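Aminotransferase (Bacillus subtilis, PDB 6L1L) is a pyridoxal 5'-phosphate-dependent aminotransferase involved in the biosynthesis of the dipeptide antibiotic bacilysin. Local coordinates at residues G127-L132 against G355-S360; L170-Y175 against H202-F207; Y325-I330 against H365-M370. All blocks are in the same frame, centred on the assembly; numbering follows the deposited sequence.

In the fold
Following the chain from the N terminus, residues 127-132 come first, and 355-360, more than 220 residues later, closes contact 1 on them. Within this long loop, 170-175 pairs with 202-207, so contact 2 closes its short loop, which holds helix 186-199, entirely inside that of contact 1. Contact 3 opens at 325-330, before contact 1 has closed, and ends at 365-370, so these two loops cross. Contact 2 knits the centre of the large sheet beside the cofactor, and contact 3 pairs two strands of the smaller mixed sheet. Contact 1 bridges these two parts of the fold: Tyr131 reaches Asp206 of contact 2, while Phe358 packs against Trp327 and Arg367 of contact 3.

Contact 1: residues G127-L132 against G355-S360; sequences GYPEYL and GEIFGS. With PLP (pyridoxal-5'-phosphate), chain D.
Just ahead of helix 129-137, Gly127 N gives its hydrogen to Phe358 O over 2.7 Å, with 164° at the hydrogen and a lone pair in the carbonyl plane receiving it. In this fold-type I aminotransferase the bond joins loops that belong to two sheets: the one leaving strand 120-125 of the large, cofactor-binding sheet meets the turn that follows strand 350-354 of the smaller one. A CA-H...O contact runs the other way, from Phe358 CA to Gly127 O at 3.3 Å, and thus both polar atoms of the glycine face the same residue.

The phenyl group adds to this grip. With its CG beside the backbone N (chi1 -53°), Phe358 presents a ring edge to the glycine carbonyl, Gly127 O lying in the ring plane and 3.5 Å from Phe358 CD1. Pro129 packs beside it, its CD coming obliquely to the phenyl ring while its CG presses on Ile357 CG2 at 3.4 Å, a tight fit. That same CG2 lies over the centre of the Phe358 ring, so one methyl touches both the proline and the phenyl face. Asn178 and Pro179 also touch Phe358.

Tyr128 turns from this packing toward the cofactor. Its CG is anti to the backbone N (chi1 -172°), and its ring lies nearly parallel over the pyridine of PLP. The opposite face of the phenol has Glu130 N near its rim, and the hydroxyl is hydrogen-bonded to Lys104 NZ. PLP C2 sits over the middle of the phenol, 3.7 Å above its plane, and Tyr128 CE2 lies 3.6 Å from PLP C6.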
# COMPACT_ATOMS: atom_id res chain seq x y z
N GLY B 127 21.91 -8.17 -4.18
CA GLY B 127 20.72 -8.00 -3.28
C GLY B 127 19.39 -7.74 -3.95
O GLY B 127 19.33 -7.39 -5.12
N TYR B 128 18.32 -7.96 -3.20
CA TYR B 128 16.96 -7.69 -3.65
C TYR B 128 16.87 -6.29 -4.30
O TYR B 128 17.29 -5.34 -3.70
CB TYR B 128 15.99 -7.83 -2.44
CG TYR B 128 14.53 -7.77 -2.76
CD1 TYR B 128 13.97 -8.57 -3.78
CD2 TYR B 128 13.68 -6.95 -2.04
CE1 TYR B 128 12.62 -8.51 -4.07
CE2 TYR B 128 12.33 -6.91 -2.31
CZ TYR B 128 11.80 -7.68 -3.33
OH TYR B 128 10.46 -7.61 -3.62
N PRO B 129 16.38 -6.19 -5.53
CA PRO B 129 16.35 -4.92 -6.24
C PRO B 129 15.57 -3.80 -5.57
O PRO B 129 15.87 -2.62 -5.79
CB PRO B 129 15.68 -5.28 -7.59
CG PRO B 129 15.94 -6.72 -7.76
CD PRO B 129 15.99 -7.31 -6.40
N GLU B 130 14.61 -4.13 -4.72
CA GLU B 130 13.82 -3.09 -4.12
C GLU B 130 14.59 -2.28 -3.06
O GLU B 130 14.21 -1.14 -2.78
CB GLU B 130 12.50 -3.64 -3.56
CG GLU B 130 11.67 -4.37 -4.63
CD GLU B 130 11.48 -3.62 -5.94
OE1 GLU B 130 11.34 -2.37 -5.93
OE2 GLU B 130 11.44 -4.28 -7.00
N TYR B 131 15.65 -2.86 -2.50
CA TYR B 131 16.50 -2.07 -1.58
C TYR B 131 16.95 -0.79 -2.26
O TYR B 131 16.77 0.29 -1.71
CB TYR B 131 17.72 -2.84 -1.11
CG TYR B 131 17.43 -4.14 -0.42
CD1 TYR B 131 16.25 -4.34 0.31
CD2 TYR B 131 18.35 -5.20 -0.49
CE1 TYR B 131 15.99 -5.54 0.92
CE2 TYR B 131 18.09 -6.42 0.15
CZ TYR B 131 16.91 -6.58 0.85
OH TYR B 131 16.62 -7.77 1.43
N LEU B 132 17.48 -0.94 -3.47
CA LEU B 132 17.97 0.20 -4.26
C LEU B 132 16.86 1.13 -4.71
O LEU B 132 17.08 2.33 -4.83
CB LEU B 132 18.80 -0.30 -5.45
CG LEU B 132 19.36 0.66 -6.50
CD1 LEU B 132 20.01 1.91 -5.92
CD2 LEU B 132 20.37 -0.05 -7.39
N GLY B 355 21.09 -12.43 -13.15
CA GLY B 355 21.70 -12.03 -11.88
C GLY B 355 22.03 -10.57 -11.72
O GLY B 355 22.03 -10.07 -10.59
N GLU B 356 22.28 -9.88 -12.83
CA GLU B 356 22.61 -8.45 -12.87
C GLU B 356 21.49 -7.57 -12.30
O GLU B 356 21.71 -6.44 -11.83
CB GLU B 356 22.92 -8.02 -14.32
N ILE B 357 20.28 -8.10 -12.29
CA ILE B 357 19.17 -7.48 -11.56
C ILE B 357 19.45 -7.27 -10.07
O ILE B 357 18.99 -6.29 -9.50
CB ILE B 357 17.91 -8.33 -11.76
CG1 ILE B 357 17.23 -7.87 -13.04
CG2 ILE B 357 16.97 -8.34 -10.58
CD1 ILE B 357 16.28 -8.94 -13.58
N PHE B 358 20.24 -8.18 -9.47
CA PHE B 358 20.61 -8.09 -8.10
C PHE B 358 21.88 -7.24 -7.81
O PHE B 358 22.27 -7.09 -6.64
CB PHE B 358 20.74 -9.48 -7.56
CG PHE B 358 19.51 -10.35 -7.81
CD1 PHE B 358 18.40 -10.26 -6.98
CD2 PHE B 358 19.47 -11.25 -8.87
CE1 PHE B 358 17.28 -11.04 -7.22
CE2 PHE B 358 18.37 -12.06 -9.09
CZ PHE B 358 17.28 -11.95 -8.27
N GLY B 359 22.51 -6.70 -8.84
CA GLY B 359 23.76 -5.93 -8.71
C GLY B 359 24.89 -6.48 -9.57
O GLY B 359 24.86 -7.62 -10.05
N SER B 360 25.92 -5.66 -9.72
CA SER B 360 27.13 -5.99 -10.50
C SER B 360 27.75 -7.34 -10.13
O SER B 360 28.24 -8.05 -11.01
CB SER B 360 28.16 -4.85 -10.36
OG SER B 360 28.40 -4.53 -9.00
N1 PLP D . 12.54 -9.41 0.48
C2 PLP D . 13.10 -10.34 -0.28
C2A PLP D . 14.53 -10.64 -0.11
C3 PLP D . 12.27 -11.07 -1.27
O3 PLP D . 12.83 -12.00 -2.06
C4 PLP D . 10.85 -10.73 -1.46
C4A PLP D . 10.06 -11.68 -2.40
C5 PLP D . 10.35 -9.67 -0.52
C6 PLP D . 11.25 -9.07 0.41
C5A PLP D . 8.92 -9.19 -0.56
O4P PLP D . 7.98 -10.24 -0.51
P PLP D . 6.43 -9.82 -0.24
O1P PLP D . 6.25 -8.44 -0.80
O2P PLP D . 5.64 -10.84 -1.10
O3P PLP D . 6.17 -9.88 1.21

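Contact 2: residues L170-Y175 against H202-F207; sequences LMFLNY and HLIHDF. With PLP (pyridoxal-5'-phosphate), chain D.
Asn174 and Asp206 both set CG anti to the backbone N (chi1 169° and -172°), which brings amide and carboxylate side by side to the edge of the PLP ring, at its N1 and C2A methyl. Asn174 ND2 bonds Asp206 O at 3.0 Å; the acceptor lies in the amide plane, whereas the donor stands well above the carbonyl plane. The other amide atom, OD1, accepts Asn178 N, and this fixes which way the amide is turned. Asp206 OD2 comes within 2.6 Å of PLP N1 and is also hydrogen-bonded to Tyr131 OH, while OD1 is bonded to Ala208 N, which orients the carboxylate.

Behind this site four backbone bonds alternate between the parallel strands, from Met171 N to His202 O at one end to Asp206 N and Leu173 O at the other. Leu170 CD1 meets Ile204 CG1 at 3.7 Å on the face of Phe172, Asn174 and Asp206. On the face of Leu173 and His205, a bend at chi3 (60°) brings Met171 CE onto Leu203 CD2, also at 3.7 Å. The strands belong to a beta-alpha-beta unit with helix 186-199, and an aspartate at the strand end facing the pyridine nitrogen is a hallmark of fold-type I PLP enzymes.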
# COMPACT_ATOMS: atom_id res chain seq x y z
N LEU B 170 21.51 3.74 7.46
CA LEU B 170 20.69 2.55 7.19
C LEU B 170 21.51 1.42 6.58
O LEU B 170 22.39 1.66 5.78
CB LEU B 170 19.52 2.92 6.26
CG LEU B 170 18.47 1.86 5.98
CD1 LEU B 170 17.86 1.39 7.26
CD2 LEU B 170 17.40 2.39 5.05
N MET B 171 21.25 0.20 7.01
CA MET B 171 21.82 -0.98 6.40
C MET B 171 20.78 -2.10 6.25
O MET B 171 20.10 -2.47 7.20
CB MET B 171 22.99 -1.47 7.21
CG MET B 171 23.46 -2.86 6.84
SD MET B 171 24.85 -3.47 7.78
CE MET B 171 24.28 -3.46 9.48
N PHE B 172 20.68 -2.65 5.03
CA PHE B 172 19.90 -3.89 4.78
C PHE B 172 20.78 -5.14 4.84
O PHE B 172 21.87 -5.18 4.29
CB PHE B 172 19.22 -3.82 3.40
CG PHE B 172 18.23 -2.70 3.23
CD1 PHE B 172 16.98 -2.76 3.83
CD2 PHE B 172 18.53 -1.59 2.46
CE1 PHE B 172 16.05 -1.73 3.66
CE2 PHE B 172 17.61 -0.54 2.29
CZ PHE B 172 16.36 -0.62 2.89
N LEU B 173 20.29 -6.18 5.49
CA LEU B 173 20.82 -7.52 5.37
C LEU B 173 19.65 -8.50 5.18
O LEU B 173 18.50 -8.23 5.54
CB LEU B 173 21.62 -7.94 6.61
CG LEU B 173 22.79 -7.04 7.03
CD1 LEU B 173 23.21 -7.49 8.42
CD2 LEU B 173 23.93 -7.13 6.06
N ASN B 174 19.95 -9.66 4.65
CA ASN B 174 18.90 -10.57 4.16
C ASN B 174 19.37 -12.01 4.14
O ASN B 174 20.02 -12.41 3.23
CB ASN B 174 18.42 -10.08 2.77
CG ASN B 174 17.53 -11.09 2.04
OD1 ASN B 174 17.74 -11.40 0.86
ND2 ASN B 174 16.59 -11.65 2.75
N TYR B 175 19.05 -12.76 5.18
CA TYR B 175 19.44 -14.18 5.31
C TYR B 175 18.28 -14.92 5.92
O TYR B 175 17.62 -14.38 6.80
CB TYR B 175 20.75 -14.35 6.10
CG TYR B 175 21.86 -13.55 5.45
CD1 TYR B 175 22.59 -14.07 4.40
CD2 TYR B 175 22.12 -12.24 5.84
CE1 TYR B 175 23.55 -13.35 3.76
CE2 TYR B 175 23.12 -11.51 5.21
CZ TYR B 175 23.82 -12.08 4.18
OH TYR B 175 24.76 -11.38 3.53
N HIS B 202 20.81 2.42 11.48
CA HIS B 202 19.57 1.65 11.57
C HIS B 202 19.70 0.33 10.75
O HIS B 202 20.03 0.33 9.55
CB HIS B 202 18.39 2.45 11.03
CG HIS B 202 18.05 3.66 11.84
ND1 HIS B 202 18.50 4.92 11.52
CD2 HIS B 202 17.28 3.80 12.94
CE1 HIS B 202 18.03 5.79 12.40
NE2 HIS B 202 17.29 5.13 13.27
N LEU B 203 19.44 -0.79 11.40
CA LEU B 203 19.68 -2.07 10.75
C LEU B 203 18.36 -2.78 10.45
O LEU B 203 17.57 -3.08 11.35
CB LEU B 203 20.62 -2.91 11.61
CG LEU B 203 20.83 -4.39 11.42
CD1 LEU B 203 20.86 -4.80 9.98
CD2 LEU B 203 22.13 -4.83 12.13
N ILE B 204 18.11 -3.04 9.18
CA ILE B 204 16.89 -3.76 8.79
C ILE B 204 17.21 -5.14 8.31
O ILE B 204 17.93 -5.32 7.32
CB ILE B 204 16.08 -3.01 7.72
CG1 ILE B 204 15.79 -1.59 8.18
CG2 ILE B 204 14.78 -3.77 7.43
CD1 ILE B 204 15.00 -1.45 9.46
N HIS B 205 16.68 -6.13 9.00
CA HIS B 205 16.89 -7.48 8.56
C HIS B 205 15.65 -8.02 7.86
O HIS B 205 14.60 -8.14 8.43
CB HIS B 205 17.30 -8.41 9.69
CG HIS B 205 17.58 -9.80 9.23
ND1 HIS B 205 16.77 -10.86 9.55
CD2 HIS B 205 18.55 -10.29 8.44
CE1 HIS B 205 17.25 -11.96 9.01
NE2 HIS B 205 18.31 -11.64 8.31
N ASP B 206 15.84 -8.36 6.61
CA ASP B 206 14.79 -8.96 5.76
C ASP B 206 14.80 -10.49 5.93
O ASP B 206 15.77 -11.19 5.56
CB ASP B 206 15.05 -8.51 4.34
CG ASP B 206 13.95 -8.87 3.38
OD1 ASP B 206 13.05 -9.66 3.70
OD2 ASP B 206 14.03 -8.33 2.27
N PHE B 207 13.72 -10.99 6.52
CA PHE B 207 13.58 -12.37 6.90
C PHE B 207 12.49 -13.04 6.12
O PHE B 207 11.84 -13.95 6.60
CB PHE B 207 13.26 -12.45 8.41
CG PHE B 207 13.76 -13.71 9.12
CD1 PHE B 207 14.89 -14.42 8.69
CD2 PHE B 207 13.13 -14.13 10.29
CE1 PHE B 207 15.35 -15.51 9.39
CE2 PHE B 207 13.59 -15.22 10.98
CZ PHE B 207 14.70 -15.92 10.53
N1 PLP D . 12.54 -9.41 0.48
C2 PLP D . 13.10 -10.34 -0.28
C2A PLP D . 14.53 -10.64 -0.11
C3 PLP D . 12.27 -11.07 -1.27
O3 PLP D . 12.83 -12.00 -2.06
C4 PLP D . 10.85 -10.73 -1.46
C4A PLP D . 10.06 -11.68 -2.40
C5 PLP D . 10.35 -9.67 -0.52
C6 PLP D . 11.25 -9.07 0.41
C5A PLP D . 8.92 -9.19 -0.56
O4P PLP D . 7.98 -10.24 -0.51
P PLP D . 6.43 -9.82 -0.24
O1P PLP D . 6.25 -8.44 -0.80
O2P PLP D . 5.64 -10.84 -1.10
O3P PLP D . 6.17 -9.88 1.21

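Contact 3: residues Y325-I330 against H365-M370; sequences YVWAEI and HVRISM
His365 lies flat against Trp327 in an offset stack, the imidazole and the five-membered indole ring with centroids 4.1 Å apart and planes at 6°. These residues, with Tyr325, bury the most surface where two antiparallel strands, 325-329 and 365-369, pair within the smaller mixed sheet of the aminotransferase fold. The stack is reinforced beside the imidazole, where His365 CB sits over the six-membered indole ring, 3.5 Å from its centroid, in a CH-pi contact. Trp327 reaches back across the neighbouring strand because its CG is anti to the backbone N (chi1 -176°), and Arg367 CB then touches the indole edge in its plane. Glu329 CA lies over the opposite face of the imidazole, and its CG comes close to His365 NE2; His365 ND1 is buried without a polar partner.

Farther along the same face of the sheet, the guanidinium of Arg367 lies flat on the Tyr325 ring, centres 4.0 Å apart and planes at 9°, a cation-pi stack. A bend at chi3 folds the arginine over the ring, and its CD adds a CH-pi contact with that face. The stacked groups are tied into the PLP site: Arg367 NH1 bonds Asn178 OD1 and Tyr325 OH bonds Tyr209 OH, both partners being cofactor-binding residues.

On the reverse face Val326, Ala328, Val366 and Ile368 form an apolar layer, which Ile330 extends by pressing CD1 on Val366 CG1, a tight 3.5 Å. Two hydrogen-bonded pairs, Val326 with Ile368 and Ala328 with Val366, set the register through four bonds of 2.8 Å. Where the register ends at Tyr325 and Ser369, Ser369 OG is hydrogen-bonded to Gly38 O, which also holds Arg367 NH2, and sits in the plane of the tyrosine ring, 3.2 Å from Tyr325 CE1.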
# COMPACT_ATOMS: atom_id res chain seq x y z
N TYR B 325 15.84 -20.89 -4.03
CA TYR B 325 16.58 -20.35 -5.16
C TYR B 325 17.88 -21.16 -5.43
O TYR B 325 18.59 -21.56 -4.51
CB TYR B 325 16.96 -18.89 -4.94
CG TYR B 325 15.76 -17.95 -4.84
CD1 TYR B 325 14.83 -17.84 -5.86
CD2 TYR B 325 15.55 -17.17 -3.70
CE1 TYR B 325 13.75 -16.98 -5.78
CE2 TYR B 325 14.47 -16.33 -3.60
CZ TYR B 325 13.56 -16.23 -4.63
OH TYR B 325 12.45 -15.38 -4.55
N VAL B 326 18.15 -21.41 -6.71
CA VAL B 326 19.47 -21.89 -7.15
C VAL B 326 20.20 -20.76 -7.85
O VAL B 326 19.64 -20.11 -8.72
CB VAL B 326 19.35 -23.11 -8.06
CG1 VAL B 326 20.72 -23.54 -8.55
CG2 VAL B 326 18.67 -24.26 -7.35
N TRP B 327 21.44 -20.49 -7.44
CA TRP B 327 22.24 -19.39 -7.98
C TRP B 327 23.34 -20.00 -8.88
O TRP B 327 24.29 -20.61 -8.38
CB TRP B 327 22.85 -18.62 -6.82
CG TRP B 327 23.64 -17.40 -7.08
CD1 TRP B 327 24.90 -17.16 -6.63
CD2 TRP B 327 23.22 -16.19 -7.70
NE1 TRP B 327 25.31 -15.91 -6.97
CE2 TRP B 327 24.31 -15.28 -7.63
CE3 TRP B 327 22.05 -15.78 -8.36
CZ2 TRP B 327 24.26 -14.00 -8.17
CZ3 TRP B 327 22.01 -14.52 -8.91
CH2 TRP B 327 23.11 -13.63 -8.82
N ALA B 328 23.22 -19.86 -10.19
CA ALA B 328 24.04 -20.65 -11.11
C ALA B 328 24.86 -19.80 -12.07
O ALA B 328 24.40 -18.78 -12.61
CB ALA B 328 23.17 -21.61 -11.90
N GLU B 329 26.08 -20.25 -12.32
CA GLU B 329 26.96 -19.58 -13.25
C GLU B 329 26.52 -19.78 -14.72
O GLU B 329 26.18 -20.86 -15.13
CB GLU B 329 28.43 -20.05 -13.07
CG GLU B 329 29.22 -19.29 -12.00
CD GLU B 329 30.74 -19.41 -12.16
OE1 GLU B 329 31.32 -20.28 -11.48
OE2 GLU B 329 31.34 -18.65 -12.99
N ILE B 330 26.61 -18.73 -15.48
CA ILE B 330 26.24 -18.67 -16.90
C ILE B 330 27.43 -19.08 -17.78
O ILE B 330 28.58 -18.81 -17.41
CB ILE B 330 25.83 -17.23 -17.20
CG1 ILE B 330 24.53 -16.95 -16.46
CG2 ILE B 330 25.65 -16.95 -18.70
CD1 ILE B 330 24.00 -15.60 -16.80
N HIS B 365 25.78 -14.70 -13.36
CA HIS B 365 24.94 -15.66 -12.67
C HIS B 365 23.46 -15.52 -13.07
O HIS B 365 23.01 -14.47 -13.48
CB HIS B 365 25.03 -15.47 -11.16
CG HIS B 365 26.19 -16.16 -10.53
ND1 HIS B 365 27.43 -15.57 -10.43
CD2 HIS B 365 26.31 -17.40 -10.00
CE1 HIS B 365 28.26 -16.41 -9.83
NE2 HIS B 365 27.60 -17.52 -9.55
N VAL B 366 22.72 -16.61 -12.98
CA VAL B 366 21.25 -16.49 -12.95
C VAL B 366 20.69 -17.12 -11.70
O VAL B 366 21.28 -18.01 -11.11
CB VAL B 366 20.57 -17.16 -14.18
CG1 VAL B 366 20.92 -16.45 -15.42
CG2 VAL B 366 20.90 -18.65 -14.28
N ARG B 367 19.51 -16.65 -11.30
CA ARG B 367 18.77 -17.21 -10.20
C ARG B 367 17.59 -18.04 -10.78
O ARG B 367 16.85 -17.57 -11.69
CB ARG B 367 18.28 -16.07 -9.26
CG ARG B 367 17.69 -16.53 -7.94
CD ARG B 367 16.76 -15.48 -7.34
NE ARG B 367 15.54 -15.25 -8.10
CZ ARG B 367 14.56 -14.45 -7.72
NH1 ARG B 367 14.66 -13.75 -6.60
NH2 ARG B 367 13.47 -14.31 -8.46
N ILE B 368 17.45 -19.26 -10.32
CA ILE B 368 16.39 -20.17 -10.76
C ILE B 368 15.55 -20.59 -9.56
O ILE B 368 16.10 -21.14 -8.59
CB ILE B 368 16.98 -21.43 -11.45
CG1 ILE B 368 18.09 -21.04 -12.39
CG2 ILE B 368 15.89 -22.23 -12.17
CD1 ILE B 368 18.87 -22.20 -12.95
N SER B 369 14.21 -20.35 -9.61
CA SER B 369 13.34 -20.70 -8.48
C SER B 369 12.71 -22.09 -8.65
O SER B 369 12.23 -22.46 -9.72
CB SER B 369 12.22 -19.67 -8.30
OG SER B 369 12.72 -18.37 -8.47
N MET B 370 12.74 -22.87 -7.59
CA MET B 370 12.20 -24.23 -7.59
C MET B 370 10.71 -24.24 -7.30
O MET B 370 10.25 -24.86 -6.36
CB MET B 370 12.95 -25.06 -6.56
CG MET B 370 14.45 -25.19 -6.83
SD MET B 370 14.85 -26.05 -8.35
CE MET B 370 15.11 -24.67 -9.42